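Local coordinates for peptidase M16 domain protein (Alicyclobacillus acidocaldarius subsp. acidocaldarius DSM 446, PDB 4XEA) that probably hydrolyses peptide bonds as a metal-dependent peptidase of the M16 (insulinase) family, and holds a nickel ion in this crystal, at residues A[145-148]-A[149-153]; A[155-158]-A[159-162]; A[384-387]-A[388-391]; A[372-375]-A[376-380]. All coordinates share one frame; numbering follows the deposited sequence. Where two conformers were deposited one is given.

Contact 1: A[145-148]-A[149-153]; sequences DRRA and YMELL
Tyr-149 begins its side of this local contact, of side chains three and four residues apart, with a bond from its backbone N to Asp-145 O (3.2 Å), one of four that join 145-148 to 149-153 within helix 144-156. Its ring runs alongside Arg-146: CE1 lies over the rim of one guanidinium face, 3.7 Å from NH2, the planes 58° apart. The polar ends find different mates, Arg-146 NH2 in Asp-165 and Tyr-149 OH in Tyr-315. Met-150, a selenomethionine, repeats the backbone bond to Arg-146 O (2.9 Å). With Glu-151 CG beside the backbone N (chi1 -72°) and a bend at chi2, the carboxylate reaches back one turn, where the anti lone pair of OE2 takes Arg-147 NE at 2.9 Å, nearly straight (166°) and close to the guanidinium plane. Leu-152 bonds through its N to Ala-148 O and sends its side chain to strands 415-422 and 314-321, while Arg-147 and Glu-151 lie on strand 241-246, so the helix packs across that sheet. Because OE2 also pairs with Arg-154, one carboxylate serves two guanidinium groups; that setting probably favours its ionised form and lets two positive charges lie close.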
# COMPACT_ATOMS: atom_id res chain seq x y z
N ASP A 145 -7.75 -15.25 -5.59
CA ASP A 145 -8.28 -14.49 -4.45
C ASP A 145 -9.70 -14.06 -4.74
O ASP A 145 -10.60 -14.23 -3.90
CB ASP A 145 -7.43 -13.27 -4.13
CG ASP A 145 -6.01 -13.63 -3.80
OD1 ASP A 145 -5.78 -14.80 -3.43
OD2 ASP A 145 -5.13 -12.75 -3.89
N ARG A 146 -9.91 -13.50 -5.93
CA ARG A 146 -11.22 -13.00 -6.31
C ARG A 146 -12.21 -14.17 -6.41
O ARG A 146 -13.36 -14.06 -5.98
CB ARG A 146 -11.16 -12.21 -7.63
CG ARG A 146 -12.39 -11.28 -7.81
CD ARG A 146 -12.17 -9.93 -7.11
NE ARG A 146 -13.44 -9.23 -6.85
CZ ARG A 146 -13.59 -8.20 -6.00
NH1 ARG A 146 -12.56 -7.72 -5.31
NH2 ARG A 146 -14.79 -7.64 -5.85
N ARG A 147 -11.74 -15.30 -6.92
CA ARG A 147 -12.57 -16.51 -7.04
C ARG A 147 -13.08 -17.05 -5.68
O ARG A 147 -14.25 -17.30 -5.54
CB ARG A 147 -11.80 -17.59 -7.81
CG ARG A 147 -12.63 -18.80 -8.25
CD ARG A 147 -14.01 -18.40 -8.79
NE ARG A 147 -14.73 -19.56 -9.28
CZ ARG A 147 -14.56 -20.11 -10.48
NH1 ARG A 147 -13.67 -19.60 -11.34
NH2 ARG A 147 -15.27 -21.19 -10.82
N ALA A 148 -12.20 -17.19 -4.68
CA ALA A 148 -12.58 -17.67 -3.34
C ALA A 148 -13.62 -16.75 -2.70
O ALA A 148 -14.59 -17.20 -2.12
CB ALA A 148 -11.36 -17.75 -2.45
N TYR A 149 -13.37 -15.45 -2.83
CA TYR A 149 -14.29 -14.40 -2.37
C TYR A 149 -15.65 -14.54 -3.05
O TYR A 149 -16.68 -14.58 -2.38
CB TYR A 149 -13.66 -13.04 -2.67
CG TYR A 149 -14.52 -11.87 -2.36
CD1 TYR A 149 -15.06 -11.11 -3.39
CD2 TYR A 149 -14.81 -11.52 -1.08
CE1 TYR A 149 -15.85 -10.00 -3.14
CE2 TYR A 149 -15.63 -10.40 -0.80
CZ TYR A 149 -16.14 -9.66 -1.83
OH TYR A 149 -16.93 -8.56 -1.59
N MSE A 150 -15.65 -14.68 -4.37
CA MSE A 150 -16.94 -14.75 -5.08
C MSE A 150 -17.68 -16.06 -4.75
O MSE A 150 -18.90 -16.05 -4.67
CB MSE A 150 -16.81 -14.51 -6.60
CG MSE A 150 -16.53 -13.01 -6.99
SE MSE A 150 -17.65 -11.63 -6.17
CE MSE A 150 -19.39 -12.50 -6.49
N GLU A 151 -16.94 -17.14 -4.50
CA GLU A 151 -17.58 -18.42 -4.10
C GLU A 151 -18.31 -18.27 -2.74
O GLU A 151 -19.43 -18.69 -2.59
CB GLU A 151 -16.57 -19.58 -4.05
CG GLU A 151 -16.07 -20.07 -5.41
CD GLU A 151 -17.20 -20.48 -6.37
OE1 GLU A 151 -18.31 -20.88 -5.90
OE2 GLU A 151 -16.97 -20.37 -7.60
N LEU A 152 -17.67 -17.58 -1.81
CA LEU A 152 -18.27 -17.27 -0.50
C LEU A 152 -19.58 -16.48 -0.67
O LEU A 152 -20.66 -16.90 -0.18
CB LEU A 152 -17.23 -16.53 0.34
CG LEU A 152 -17.53 -16.06 1.78
CD1 LEU A 152 -18.53 -14.95 1.74
CD2 LEU A 152 -17.96 -17.19 2.60
N LEU A 153 -19.53 -15.39 -1.44
CA LEU A 153 -20.73 -14.60 -1.69
C LEU A 153 -21.85 -15.37 -2.36
O LEU A 153 -23.07 -15.19 -1.99
CB LEU A 153 -20.41 -13.32 -2.48
CG LEU A 153 -19.54 -12.25 -1.79
CD1 LEU A 153 -19.36 -10.97 -2.67
CD2 LEU A 153 -20.17 -11.82 -0.47

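Contact 2: A[155-158]-A[159-162]; sequences AMYH and EHPV
Val-162 sets its CG1 methyl squarely on the ring of Tyr-157, a CH-pi contact in which the carbon stands 3.5 Å from the ring centroid and only 10° off the normal. The methyl is thus nearly equidistant from the ring atoms, with Tyr-157 CD2 the closest at 3.6 Å. Two rotamers produce the fit. Tyr-157 keeps CG beside its backbone N, while Val-162 places CG1 between its own backbone N and carbonyl carbon (chi1 72°), a crowded position that turns this methyl to the ring. His-160 comes in alongside the tyrosine, its CB 3.8 Å from CD1, and the two rings are oblique, their centroids 5.8 Å apart. The imidazole is gripped from within its own segment: Val-162 N donates to His-160 ND1 at 3.0 Å, almost exactly in the ring plane, a bond that probably fixes the rotation of the imidazole, while His-160 NE2 is held by Thr-312 OG1. The contact illustrates how a chain leaving a helix can turn back on itself: Tyr-157 is the first residue beyond helix 144-156, and Pro-161 and Val-162 start a short 3-10 turn. Glu-233 accepts from the backbone N of His-158, Glu-159 and His-160 in the bend, and the tyrosine packs against strands 252-258 and 314-321, with Phe-92 beside Val-162.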
# COMPACT_ATOMS: atom_id res chain seq x y z
N ALA A 155 -22.29 -18.54 -2.20
CA ALA A 155 -22.81 -19.48 -1.20
C ALA A 155 -23.72 -18.74 -0.17
O ALA A 155 -24.80 -19.23 0.21
CB ALA A 155 -21.64 -20.20 -0.52
N MSE A 156 -23.28 -17.56 0.25
CA MSE A 156 -23.97 -16.81 1.28
C MSE A 156 -25.34 -16.24 0.85
O MSE A 156 -26.30 -16.31 1.63
CB MSE A 156 -23.05 -15.70 1.79
CG MSE A 156 -23.61 -14.79 2.84
SE MSE A 156 -22.29 -13.55 3.59
CE MSE A 156 -21.24 -14.75 4.48
N TYR A 157 -25.40 -15.70 -0.36
CA TYR A 157 -26.53 -14.89 -0.80
C TYR A 157 -27.40 -15.68 -1.78
O TYR A 157 -26.91 -16.27 -2.74
CB TYR A 157 -26.05 -13.51 -1.37
CG TYR A 157 -25.62 -12.59 -0.30
CD1 TYR A 157 -26.55 -11.85 0.43
CD2 TYR A 157 -24.27 -12.48 0.06
CE1 TYR A 157 -26.15 -10.97 1.47
CE2 TYR A 157 -23.87 -11.62 1.08
CZ TYR A 157 -24.80 -10.91 1.81
OH TYR A 157 -24.36 -10.14 2.82
N HIS A 158 -28.71 -15.69 -1.53
CA HIS A 158 -29.65 -16.34 -2.42
C HIS A 158 -29.96 -15.51 -3.67
O HIS A 158 -30.07 -16.07 -4.76
CB HIS A 158 -31.00 -16.60 -1.72
CG HIS A 158 -30.91 -17.53 -0.55
ND1 HIS A 158 -31.59 -18.73 -0.51
CD2 HIS A 158 -30.29 -17.41 0.64
CE1 HIS A 158 -31.33 -19.33 0.64
NE2 HIS A 158 -30.52 -18.56 1.34
N GLU A 159 -30.24 -14.23 -3.47
CA GLU A 159 -30.83 -13.37 -4.53
C GLU A 159 -30.22 -11.96 -4.59
O GLU A 159 -30.30 -11.33 -5.62
CB GLU A 159 -32.33 -13.09 -4.26
CG GLU A 159 -33.26 -14.22 -4.20
CD GLU A 159 -34.38 -14.00 -3.14
OE1 GLU A 159 -35.22 -13.06 -3.28
OE2 GLU A 159 -34.41 -14.82 -2.17
N HIS A 160 -29.70 -11.45 -3.47
CA HIS A 160 -29.14 -10.11 -3.41
C HIS A 160 -28.07 -9.90 -4.53
O HIS A 160 -27.25 -10.80 -4.76
CB HIS A 160 -28.53 -9.83 -2.04
CG HIS A 160 -28.28 -8.38 -1.77
ND1 HIS A 160 -27.31 -7.65 -2.44
CD2 HIS A 160 -28.92 -7.50 -0.96
CE1 HIS A 160 -27.35 -6.40 -2.03
NE2 HIS A 160 -28.31 -6.27 -1.13
N PRO A 161 -28.10 -8.75 -5.25
CA PRO A 161 -27.12 -8.51 -6.30
C PRO A 161 -25.65 -8.57 -5.91
O PRO A 161 -24.80 -8.76 -6.81
CB PRO A 161 -27.45 -7.09 -6.77
CG PRO A 161 -28.91 -6.95 -6.52
CD PRO A 161 -29.12 -7.68 -5.23
N VAL A 162 -25.34 -8.42 -4.62
CA VAL A 162 -23.96 -8.49 -4.14
C VAL A 162 -23.31 -9.84 -4.53
O VAL A 162 -22.09 -9.98 -4.52
CB VAL A 162 -23.88 -8.23 -2.62
CG1 VAL A 162 -24.46 -9.43 -1.82
CG2 VAL A 162 -22.40 -7.91 -2.18

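Contact 3: A[384-387]-A[388-391]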
# COMPACT_ATOMS: atom_id res chain seq x y z
N ALA A 384 -25.10 14.42 7.89
CA ALA A 384 -24.32 15.42 8.61
C ALA A 384 -23.03 14.84 9.20
O ALA A 384 -22.63 15.18 10.32
CB ALA A 384 -25.21 16.09 9.72
N PHE A 385 -22.37 13.97 8.44
CA PHE A 385 -21.24 13.21 8.96
C PHE A 385 -20.17 14.10 9.57
O PHE A 385 -19.93 15.21 9.08
CB PHE A 385 -20.57 12.40 7.85
CG PHE A 385 -19.35 11.65 8.32
CD1 PHE A 385 -19.50 10.55 9.15
CD2 PHE A 385 -18.07 12.05 7.94
CE1 PHE A 385 -18.41 9.86 9.59
CE2 PHE A 385 -16.95 11.38 8.40
CZ PHE A 385 -17.11 10.27 9.21
N ALA A 386 -19.53 13.62 10.64
CA ALA A 386 -18.36 14.27 11.20
C ALA A 386 -17.46 13.15 11.74
O ALA A 386 -17.96 12.19 12.31
CB ALA A 386 -18.76 15.23 12.33
N PHE A 387 -16.16 13.27 11.55
CA PHE A 387 -15.23 12.28 12.12
C PHE A 387 -15.32 12.18 13.66
O PHE A 387 -15.07 11.11 14.24
CB PHE A 387 -13.79 12.57 11.67
CG PHE A 387 -13.52 12.15 10.27
CD1 PHE A 387 -13.51 10.80 9.94
CD2 PHE A 387 -13.34 13.08 9.26
CE1 PHE A 387 -13.32 10.39 8.65
CE2 PHE A 387 -13.14 12.65 7.95
CZ PHE A 387 -13.15 11.30 7.66
N ALA A 388 -15.70 13.27 14.32
CA ALA A 388 -15.93 13.24 15.75
C ALA A 388 -16.96 12.18 16.09
O ALA A 388 -16.97 11.69 17.23
CB ALA A 388 -16.40 14.63 16.29
N ASP A 389 -17.83 11.86 15.14
CA ASP A 389 -18.86 10.85 15.34
C ASP A 389 -18.20 9.47 15.52
O ASP A 389 -18.66 8.67 16.34
CB ASP A 389 -19.85 10.76 14.15
CG ASP A 389 -20.70 12.04 13.93
OD1 ASP A 389 -20.82 12.89 14.82
OD2 ASP A 389 -21.29 12.11 12.81
N VAL A 390 -17.17 9.18 14.71
CA VAL A 390 -16.45 7.92 14.77
C VAL A 390 -15.64 7.86 16.07
O VAL A 390 -15.78 6.94 16.86
CB VAL A 390 -15.52 7.73 13.54
CG1 VAL A 390 -14.67 6.43 13.62
CG2 VAL A 390 -16.36 7.73 12.27
N ILE A 391 -14.88 8.91 16.33
CA ILE A 391 -14.10 8.96 17.55
C ILE A 391 -15.00 8.75 18.77
O ILE A 391 -14.66 7.97 19.66
CB ILE A 391 -13.34 10.30 17.70
CG1 ILE A 391 -12.28 10.40 16.60
CG2 ILE A 391 -12.75 10.43 19.10
CD1 ILE A 391 -11.13 9.33 16.69
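Asp-389 and Ala-386 form a reciprocal pair at the start of helix 387-396, an arrangement resembling one half of a capping box, the acid of the first turn taking the amide three residues before it. In one direction Ala-386 N donates to Asp-389 OD2 (3.2 Å), arriving from well above the carboxylate plane at an N-H...O angle of 140°; in the other, Asp-389 N donates to Ala-386 O (2.9 Å), again from above the carbonyl plane. CG stands beside the backbone N (chi1 -64°), which folds the carboxylate back over the extended backbone of Ala-386, ahead of the helix. Were Asp-389 an alanine, the amide of Ala-386 would lose this mate, and the amino end of the helix would probably be less well held without the negative charge beside it. Phe-387 O accepts a straight bond from Ile-391 N (3.0 Å) and a weak one from Val-390 N. The apolar shell lies beside these bonds: Val-390 CG2 meets the edge of the Phe-385 ring, 4.0 Å from CE1. Further out, Phe-385 packs edge-to-face with Trp-374 and shares Ile-269 of helix 265-283 with Val-390, Phe-387 leans on helix 367-379, and Ile-391 meets helix 346-363. The two phenylalanines brace each other, with Phe-385 CE2 over the centre of the Phe-387 ring, 3.7 Å above its plane.

Contact 4: A[372-375]-A[376-380]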
# COMPACT_ATOMS: atom_id res chain seq x y z
N ARG A 372 -12.01 9.82 1.38
CA ARG A 372 -12.68 8.55 1.10
C ARG A 372 -13.74 8.25 2.15
O ARG A 372 -14.88 7.89 1.83
CB ARG A 372 -11.68 7.38 1.07
CG ARG A 372 -11.47 6.69 -0.29
CD ARG A 372 -10.51 5.48 -0.22
NE ARG A 372 -10.50 4.83 1.10
CZ ARG A 372 -9.45 4.84 1.93
NH1 ARG A 372 -8.32 5.45 1.58
NH2 ARG A 372 -9.53 4.25 3.10
N ASN A 373 -13.37 8.39 3.41
CA ASN A 373 -14.31 8.13 4.50
C ASN A 373 -15.44 9.15 4.67
O ASN A 373 -16.59 8.76 4.93
CB ASN A 373 -13.56 7.87 5.77
CG ASN A 373 -12.91 6.52 5.72
OD1 ASN A 373 -13.56 5.55 5.97
ND2 ASN A 373 -11.68 6.44 5.25
N TRP A 374 -15.16 10.42 4.44
CA TRP A 374 -16.22 11.44 4.47
C TRP A 374 -17.25 11.08 3.41
O TRP A 374 -18.47 11.00 3.69
CB TRP A 374 -15.68 12.87 4.23
CG TRP A 374 -16.51 13.87 4.95
CD1 TRP A 374 -16.19 14.45 6.13
CD2 TRP A 374 -17.79 14.40 4.57
NE1 TRP A 374 -17.17 15.31 6.51
CE2 TRP A 374 -18.20 15.25 5.60
CE3 TRP A 374 -18.65 14.19 3.48
CZ2 TRP A 374 -19.42 15.97 5.56
CZ3 TRP A 374 -19.89 14.88 3.43
CH2 TRP A 374 -20.28 15.72 4.48
N VAL A 375 -16.75 10.78 2.21
CA VAL A 375 -17.60 10.38 1.09
C VAL A 375 -18.46 9.16 1.41
O VAL A 375 -19.68 9.15 1.19
CB VAL A 375 -16.79 10.05 -0.16
CG1 VAL A 375 -17.69 9.38 -1.19
CG2 VAL A 375 -16.12 11.35 -0.76
N THR A 376 -17.78 8.13 1.89
CA THR A 376 -18.41 6.84 2.11
C THR A 376 -19.50 6.88 3.17
O THR A 376 -20.59 6.39 2.94
CB THR A 376 -17.32 5.74 2.42
OG1 THR A 376 -16.57 5.54 1.21
CG2 THR A 376 -18.00 4.43 2.72
N TYR A 377 -19.21 7.45 4.33
CA TYR A 377 -20.22 7.55 5.38
C TYR A 377 -21.37 8.50 5.00
O TYR A 377 -22.53 8.24 5.32
CB TYR A 377 -19.59 7.95 6.72
CG TYR A 377 -18.76 6.82 7.36
CD1 TYR A 377 -19.33 5.55 7.50
CD2 TYR A 377 -17.46 7.00 7.82
CE1 TYR A 377 -18.65 4.52 8.06
CE2 TYR A 377 -16.75 5.93 8.44
CZ TYR A 377 -17.38 4.69 8.53
OH TYR A 377 -16.79 3.57 9.08
N PHE A 378 -21.04 9.61 4.34
CA PHE A 378 -22.10 10.51 3.85
C PHE A 378 -23.09 9.80 2.93
O PHE A 378 -24.31 9.81 3.16
CB PHE A 378 -21.51 11.76 3.16
CG PHE A 378 -22.57 12.60 2.52
CD1 PHE A 378 -23.28 13.51 3.28
CD2 PHE A 378 -22.90 12.41 1.19
CE1 PHE A 378 -24.31 14.27 2.69
CE2 PHE A 378 -23.94 13.12 0.60
CZ PHE A 378 -24.66 14.03 1.34
N LEU A 379 -22.58 9.12 1.92
CA LEU A 379 -23.43 8.48 0.94
C LEU A 379 -24.26 7.30 1.52
O LEU A 379 -25.38 7.05 1.08
CB LEU A 379 -22.63 8.02 -0.27
CG LEU A 379 -22.02 9.12 -1.18
CD1 LEU A 379 -21.22 8.47 -2.32
CD2 LEU A 379 -23.13 10.05 -1.75
N ARG A 380 -23.73 6.66 2.56
CA ARG A 380 -24.43 5.60 3.28
C ARG A 380 -25.41 6.11 4.35
O ARG A 380 -25.94 5.31 5.15
CB ARG A 380 -23.37 4.69 3.92
CG ARG A 380 -22.82 3.70 2.86
CD ARG A 380 -21.56 2.97 3.36
NE ARG A 380 -20.99 2.23 2.24
CZ ARG A 380 -19.77 1.68 2.18
NH1 ARG A 380 -18.95 1.67 3.23
NH2 ARG A 380 -19.40 1.08 1.05
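Trp-374 and Phe-378 lead this i to i+4 packing on the last turns of helix 367-379, their planes only 18° apart but slid so far that the rings barely overlap. What touches is an outer corner of the indole: CZ3 rests 3.5 Å from Phe-378 CB and 3.6 Å from its CG. Phe-378 has CG anti to the backbone N (chi1 174°), which carries its ring past the indole to pack on Val-195 of strand 194-200. On another side Asn-373 and Tyr-377 lie side by side, the amide and ring planes 42° apart and OD1 4.1 Å from CE2; their polar ends are claimed separately, Asn-373 ND2 by Phe-369 O and Tyr-377 OH by Asp-272. Val-375 and Leu-379 also run alongside, CG1 to CD1 at 3.8 Å, facing strand 31-37. Between these apolar and aromatic rows, Thr-376 turns its hydroxyl back on the helix, and Arg-372 O takes both Thr-376 N at 2.9 Å and Thr-376 OG1 at 3.0 Å. With a valine here the hydroxyl is gone, and Arg-372 O, left with the backbone N alone, would probably be less firmly held. The two donors reach that oxygen from opposite faces of its carbonyl plane.

Overall arrangement
The four contacts fall into two touching pairs. Contacts 1 and 2 follow each other on helix 144-156 and the loop beyond it, meeting where Leu-153 packs on the backbone of Val-162. Contacts 4 and 3 join helix 367-379 to helix 387-396, with Phe-385 wedged against Trp-374 and Tyr-377. Contact 4 is nearest the centre of the chain, about 9 Å from it, against 17 to 18 Å for the others; contacts 1 and 2 share one side of that centre, and contact 3 is opposite both. Contact 2 is buried, a ring-and-methyl contact in a loop. The rest are partly buried: charge in contact 1, a carboxylate at a helix start in contact 3, aromatic and aliphatic rows in contact 4.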